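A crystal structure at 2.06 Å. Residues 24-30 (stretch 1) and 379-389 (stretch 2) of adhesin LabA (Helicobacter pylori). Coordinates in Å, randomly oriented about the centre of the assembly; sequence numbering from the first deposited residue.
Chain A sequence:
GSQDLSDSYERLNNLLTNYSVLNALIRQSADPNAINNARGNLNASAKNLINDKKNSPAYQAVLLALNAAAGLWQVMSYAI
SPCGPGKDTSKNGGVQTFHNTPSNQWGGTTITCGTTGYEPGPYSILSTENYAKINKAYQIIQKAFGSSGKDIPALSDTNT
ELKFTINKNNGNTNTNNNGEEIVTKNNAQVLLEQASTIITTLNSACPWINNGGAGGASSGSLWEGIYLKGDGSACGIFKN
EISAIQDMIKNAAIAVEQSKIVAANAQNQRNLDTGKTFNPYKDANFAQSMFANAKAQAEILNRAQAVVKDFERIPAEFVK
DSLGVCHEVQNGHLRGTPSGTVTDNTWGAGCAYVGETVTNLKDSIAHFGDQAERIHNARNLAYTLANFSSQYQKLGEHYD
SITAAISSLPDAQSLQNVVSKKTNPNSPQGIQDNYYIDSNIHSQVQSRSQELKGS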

ATOM      1  N   ALA A  24      -4.490 -23.532 -19.602  1.00 26.04           N
ATOM      2  CA  ALA A  24      -5.386 -22.404 -19.857  1.00 25.17           C
ATOM      3  C   ALA A  24      -4.601 -21.166 -20.280  1.00 28.39           C
ATOM      4  O   ALA A  24      -5.065 -20.422 -21.139  1.00 28.52           O
ATOM      5  CB  ALA A  24      -6.238 -22.108 -18.630  1.00 25.30           C
ATOM      6  N   LEU A  25      -3.386 -20.982 -19.720  1.00 25.22           N
ATOM      7  CA  LEU A  25      -2.512 -19.861 -20.058  1.00 24.99           C
ATOM      8  C   LEU A  25      -1.912 -19.969 -21.450  1.00 29.33           C
ATOM      9  O   LEU A  25      -1.854 -18.962 -22.153  1.00 28.87           O
ATOM     10  CB  LEU A  25      -1.412 -19.634 -19.000  1.00 24.70           C
ATOM     11  CG  LEU A  25      -1.869 -19.054 -17.670  1.00 28.04           C
ATOM     12  CD1 LEU A  25      -0.790 -19.186 -16.609  1.00 27.52           C
ATOM     13  CD2 LEU A  25      -2.361 -17.634 -17.822  1.00 29.94           C
ATOM     14  N   ILE A  26      -1.506 -21.191 -21.862  1.00 26.72           N
ATOM     15  CA  ILE A  26      -0.900 -21.445 -23.168  1.00 26.24           C
ATOM     16  C   ILE A  26      -1.926 -21.228 -24.273  1.00 28.80           C
ATOM     17  O   ILE A  26      -1.597 -20.644 -25.314  1.00 27.20           O
ATOM     18  CB  ILE A  26      -0.199 -22.821 -23.219  1.00 28.94           C
ATOM     19  CG1 ILE A  26       1.028 -22.876 -22.281  1.00 28.44           C
ATOM     20  CG2 ILE A  26       0.209 -23.200 -24.659  1.00 31.95           C
ATOM     21  CD1 ILE A  26       2.375 -22.254 -22.851  1.00 37.30           C
ATOM     22  N   ARG A  27      -3.184 -21.633 -23.996  1.00 26.06           N
ATOM     23  CA  ARG A  27      -4.324 -21.450 -24.882  1.00 26.92           C
ATOM     24  C   ARG A  27      -4.565 -19.946 -25.003  1.00 31.98           C
ATOM     25  O   ARG A  27      -4.562 -19.432 -26.122  1.00 33.42           O
ATOM     26  CB  ARG A  27      -5.565 -22.210 -24.354  1.00 29.92           C
ATOM     27  CG  ARG A  27      -5.631 -23.686 -24.815  1.00 43.99           C
ATOM     28  CD  ARG A  27      -6.227 -24.628 -23.766  1.00 60.62           C
ATOM     29  NE  ARG A  27      -7.599 -25.036 -24.085  1.00 76.87           N
ATOM     30  CZ  ARG A  27      -8.047 -26.294 -24.088  1.00 94.46           C
ATOM     31  NH1 ARG A  27      -9.312 -26.553 -24.393  1.00 82.54           N
ATOM     32  NH2 ARG A  27      -7.234 -27.300 -23.788  1.00 78.91           N
ATOM     33  N   GLN A  28      -4.642 -19.229 -23.847  1.00 26.90           N
ATOM     34  CA  GLN A  28      -4.838 -17.780 -23.787  1.00 26.33           C
ATOM     35  C   GLN A  28      -3.744 -17.017 -24.565  1.00 30.18           C
ATOM     36  O   GLN A  28      -4.068 -16.075 -25.290  1.00 32.50           O
ATOM     37  CB  GLN A  28      -4.867 -17.319 -22.337  1.00 26.93           C
ATOM     38  CG  GLN A  28      -6.151 -16.622 -21.921  1.00 44.98           C
ATOM     39  CD  GLN A  28      -6.057 -16.068 -20.509  1.00 63.46           C
ATOM     40  OE1 GLN A  28      -5.474 -16.677 -19.593  1.00 51.13           O
ATOM     41  NE2 GLN A  28      -6.651 -14.900 -20.291  1.00 58.33           N
ATOM     42  N   SER A  29      -2.471 -17.465 -24.470  1.00 24.86           N
ATOM     43  CA  SER A  29      -1.306 -16.851 -25.143  1.00 24.79           C
ATOM     44  C   SER A  29      -1.368 -16.861 -26.659  1.00 30.56           C
ATOM     45  O   SER A  29      -0.598 -16.147 -27.311  1.00 30.31           O
ATOM     46  CB  SER A  29      -0.012 -17.526 -24.705  1.00 25.37           C
ATOM     47  OG  SER A  29       0.108 -17.579 -23.299  1.00 34.03           O
ATOM     48  N   ALA A  30      -2.229 -17.725 -27.218  1.00 28.15           N
ATOM     49  CA  ALA A  30      -2.414 -17.878 -28.651  1.00 29.11           C
ATOM     50  C   ALA A  30      -3.656 -17.117 -29.155  1.00 33.67           C
ATOM     51  O   ALA A  30      -4.020 -17.242 -30.325  1.00 33.08           O
ATOM     52  CB  ALA A  30      -2.541 -19.363 -28.978  1.00 29.91           C
ATOM     53  N   ARG A 379      -1.296 -10.522 -15.515  1.00 26.28           N
ATOM     54  CA  ARG A 379       0.071 -10.821 -15.061  1.00 24.76           C
ATOM     55  C   ARG A 379       0.499 -12.194 -15.528  1.00 25.49           C
ATOM     56  O   ARG A 379       1.561 -12.344 -16.146  1.00 25.40           O
ATOM     57  CB  ARG A 379       0.152 -10.730 -13.519  1.00 23.55           C
ATOM     58  CG  ARG A 379       1.518 -11.101 -12.943  1.00 32.85           C
ATOM     59  CD  ARG A 379       1.423 -11.192 -11.445  1.00 43.97           C
ATOM     60  NE  ARG A 379       2.705 -11.530 -10.819  1.00 58.15           N
ATOM     61  CZ  ARG A 379       3.072 -11.164  -9.591  1.00 66.13           C
ATOM     62  NH1 ARG A 379       4.247 -11.541  -9.101  1.00 54.13           N
ATOM     63  NH2 ARG A 379       2.273 -10.395  -8.849  1.00 32.61           N
ATOM     64  N   ASN A 380      -0.333 -13.205 -15.228  1.00 21.64           N
ATOM     65  CA  ASN A 380      -0.064 -14.595 -15.575  1.00 21.15           C
ATOM     66  C   ASN A 380       0.036 -14.779 -17.082  1.00 22.96           C
ATOM     67  O   ASN A 380       1.022 -15.371 -17.550  1.00 21.87           O
ATOM     68  CB  ASN A 380      -1.077 -15.509 -14.891  1.00 22.57           C
ATOM     69  CG  ASN A 380      -0.936 -15.389 -13.378  1.00 38.58           C
ATOM     70  OD1 ASN A 380       0.171 -15.171 -12.853  1.00 34.93           O
ATOM     71  ND2 ASN A 380      -2.043 -15.416 -12.648  1.00 18.95           N
ATOM     72  N   LEU A 381      -0.903 -14.175 -17.841  1.00 20.39           N
ATOM     73  CA  LEU A 381      -0.885 -14.208 -19.315  1.00 20.89           C
ATOM     74  C   LEU A 381       0.430 -13.562 -19.814  1.00 23.52           C
ATOM     75  O   LEU A 381       1.155 -14.150 -20.612  1.00 23.36           O
ATOM     76  CB  LEU A 381      -2.099 -13.432 -19.877  1.00 21.34           C
ATOM     77  CG  LEU A 381      -2.176 -13.250 -21.417  1.00 26.16           C
ATOM     78  CD1 LEU A 381      -2.120 -14.595 -22.158  1.00 26.24           C
ATOM     79  CD2 LEU A 381      -3.492 -12.622 -21.806  1.00 31.56           C
ATOM     80  N   ALA A 382       0.757 -12.395 -19.287  1.00 20.66           N
ATOM     81  CA  ALA A 382       1.970 -11.672 -19.658  1.00 20.84           C
ATOM     82  C   ALA A 382       3.240 -12.489 -19.363  1.00 24.36           C
ATOM     83  O   ALA A 382       4.110 -12.562 -20.233  1.00 23.38           O
ATOM     84  CB  ALA A 382       2.014 -10.334 -18.959  1.00 20.58           C
ATOM     85  N   TYR A 383       3.310 -13.180 -18.198  1.00 22.27           N
ATOM     86  CA  TYR A 383       4.458 -14.036 -17.896  1.00 23.17           C
ATOM     87  C   TYR A 383       4.553 -15.217 -18.861  1.00 28.19           C
ATOM     88  O   TYR A 383       5.654 -15.579 -19.291  1.00 29.96           O
ATOM     89  CB  TYR A 383       4.456 -14.507 -16.428  1.00 24.50           C
ATOM     90  CG  TYR A 383       5.641 -15.393 -16.092  1.00 26.90           C
ATOM     91  CD1 TYR A 383       6.880 -14.843 -15.770  1.00 28.38           C
ATOM     92  CD2 TYR A 383       5.533 -16.778 -16.138  1.00 28.29           C
ATOM     93  CE1 TYR A 383       7.974 -15.653 -15.466  1.00 30.37           C
ATOM     94  CE2 TYR A 383       6.620 -17.600 -15.829  1.00 30.86           C
ATOM     95  CZ  TYR A 383       7.839 -17.032 -15.493  1.00 37.80           C
ATOM     96  OH  TYR A 383       8.912 -17.840 -15.198  1.00 36.61           O
ATOM     97  N   THR A 384       3.401 -15.809 -19.211  1.00 23.51           N
ATOM     98  CA  THR A 384       3.337 -16.946 -20.150  1.00 22.95           C
ATOM     99  C   THR A 384       3.801 -16.496 -21.539  1.00 25.45           C
ATOM    100  O   THR A 384       4.691 -17.140 -22.092  1.00 25.15           O
ATOM    101  CB  THR A 384       1.961 -17.647 -20.110  1.00 26.49           C
ATOM    102  OG1 THR A 384       1.626 -17.956 -18.751  1.00 29.24           O
ATOM    103  CG2 THR A 384       1.942 -18.946 -20.891  1.00 21.54           C
ATOM    104  N   LEU A 385       3.255 -15.381 -22.075  1.00 22.49           N
ATOM    105  CA  LEU A 385       3.678 -14.809 -23.367  1.00 23.36           C
ATOM    106  C   LEU A 385       5.168 -14.471 -23.352  1.00 28.27           C
ATOM    107  O   LEU A 385       5.845 -14.733 -24.324  1.00 29.78           O
ATOM    108  CB  LEU A 385       2.905 -13.521 -23.687  1.00 23.69           C
ATOM    109  CG  LEU A 385       1.519 -13.660 -24.261  1.00 28.62           C
ATOM    110  CD1 LEU A 385       0.841 -12.326 -24.268  1.00 28.78           C
ATOM    111  CD2 LEU A 385       1.569 -14.216 -25.702  1.00 31.83           C
ATOM    112  N   ALA A 386       5.677 -13.874 -22.254  1.00 25.89           N
ATOM    113  CA  ALA A 386       7.094 -13.520 -22.131  1.00 26.01           C
ATOM    114  C   ALA A 386       8.007 -14.745 -22.166  1.00 30.76           C
ATOM    115  O   ALA A 386       9.140 -14.644 -22.641  1.00 29.71           O
ATOM    116  CB  ALA A 386       7.322 -12.768 -20.855  1.00 25.49           C
ATOM    117  N   ASN A 387       7.509 -15.898 -21.676  1.00 27.53           N
ATOM    118  CA  ASN A 387       8.302 -17.129 -21.607  1.00 27.88           C
ATOM    119  C   ASN A 387       7.636 -18.301 -22.292  1.00 31.23           C
ATOM    120  O   ASN A 387       7.829 -19.431 -21.848  1.00 31.72           O
ATOM    121  CB  ASN A 387       8.573 -17.482 -20.134  1.00 29.63           C
ATOM    122  CG  ASN A 387       9.286 -16.405 -19.382  1.00 42.52           C
ATOM    123  OD1 ASN A 387      10.522 -16.339 -19.366  1.00 37.76           O
ATOM    124  ND2 ASN A 387       8.514 -15.539 -18.748  1.00 28.30           N
ATOM    125  N   PHE A 388       6.933 -18.057 -23.429  1.00 28.03           N
ATOM    126  CA  PHE A 388       6.126 -19.042 -24.160  1.00 26.65           C
ATOM    127  C   PHE A 388       6.837 -20.352 -24.461  1.00 32.30           C
ATOM    128  O   PHE A 388       6.313 -21.412 -24.107  1.00 29.21           O
ATOM    129  CB  PHE A 388       5.515 -18.456 -25.432  1.00 28.10           C
ATOM    130  CG  PHE A 388       4.401 -19.336 -25.944  1.00 29.22           C
ATOM    131  CD1 PHE A 388       3.147 -19.318 -25.343  1.00 31.40           C
ATOM    132  CD2 PHE A 388       4.626 -20.246 -26.972  1.00 30.99           C
ATOM    133  CE1 PHE A 388       2.131 -20.191 -25.780  1.00 32.87           C
ATOM    134  CE2 PHE A 388       3.614 -21.115 -27.398  1.00 33.31           C
ATOM    135  CZ  PHE A 388       2.368 -21.066 -26.814  1.00 30.51           C
ATOM    136  N   SER A 389       8.006 -20.277 -25.125  1.00 32.77           N
ATOM    137  CA  SER A 389       8.826 -21.421 -25.507  1.00 33.61           C
ATOM    138  C   SER A 389       9.022 -22.361 -24.299  1.00 34.18           C
ATOM    139  O   SER A 389       8.664 -23.539 -24.367  1.00 32.30           O
ATOM    140  CB  SER A 389      10.175 -20.920 -26.016  1.00 40.70           C
ATOM    141  OG  SER A 389      11.134 -21.956 -26.144  1.00 54.06           O
TER

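The two stretches belong to one chain, and their touching residues lie at least 352 positions apart in sequence. Helix 24-28 crosses helix 379-386 at 73°, with the axes 9.2 Å apart at closest approach. No hydrogen bond spans the contact; its 477 Å² of buried surface comes from van der Waals packing, some against backbone atoms.

Ala24 stays out of reach. Leu25 points its CA-to-CB bond toward stretch 2, and its CD2 lies 3.8 Å from Asn380 CB and equally 3.8 Å from Leu381 N, with CD1 3.5 Å from Thr384 OG1. The side chain therefore touches Asn380 and Thr384, one turn apart.

The CA-to-CB bond of Ile26 runs sideways, but the side-chain end comes nearer: CD1 sits 3.6 Å from Phe388 CE1 and 3.9 Å from Thr384 CG2. The approach to the Phe388 ring is oblique. The CA-to-CB bond of Arg27 points away, and the residue makes no contact. Gln28 contributes less, 31 Å², with its CB 3.9 Å from Leu381 CD1.

Ser29 gives up the most surface on its side, 77 Å², and touches four residues. Its OG donates a hydrogen bond to Leu25 O (2.7 Å), the same carbonyl that accepts from Ser29 N (2.8 Å). The hydroxyl proton is used inside stretch 1, and OG lies 3.3 Å from Thr384 CG2. Thr384 OG1 likewise donates within its own stretch, to Asn380 O at 2.9 Å. Ser29 N lies 3.7 Å from Leu381 CD1. Ser29 CB packs 3.6 Å from Phe388 CE1, also obliquely, and Ser29 O lies 3.3 Å from Leu385 CD2. The backbones are close here, with Ser29 CA and Leu385 CA 5.7 Å apart; Leu25 CA and Leu381 CA are 5.9 Å apart. Beyond Ser29 the packing fades, and Ala30 CB comes no nearer than 5.6 Å, to Phe388 CZ.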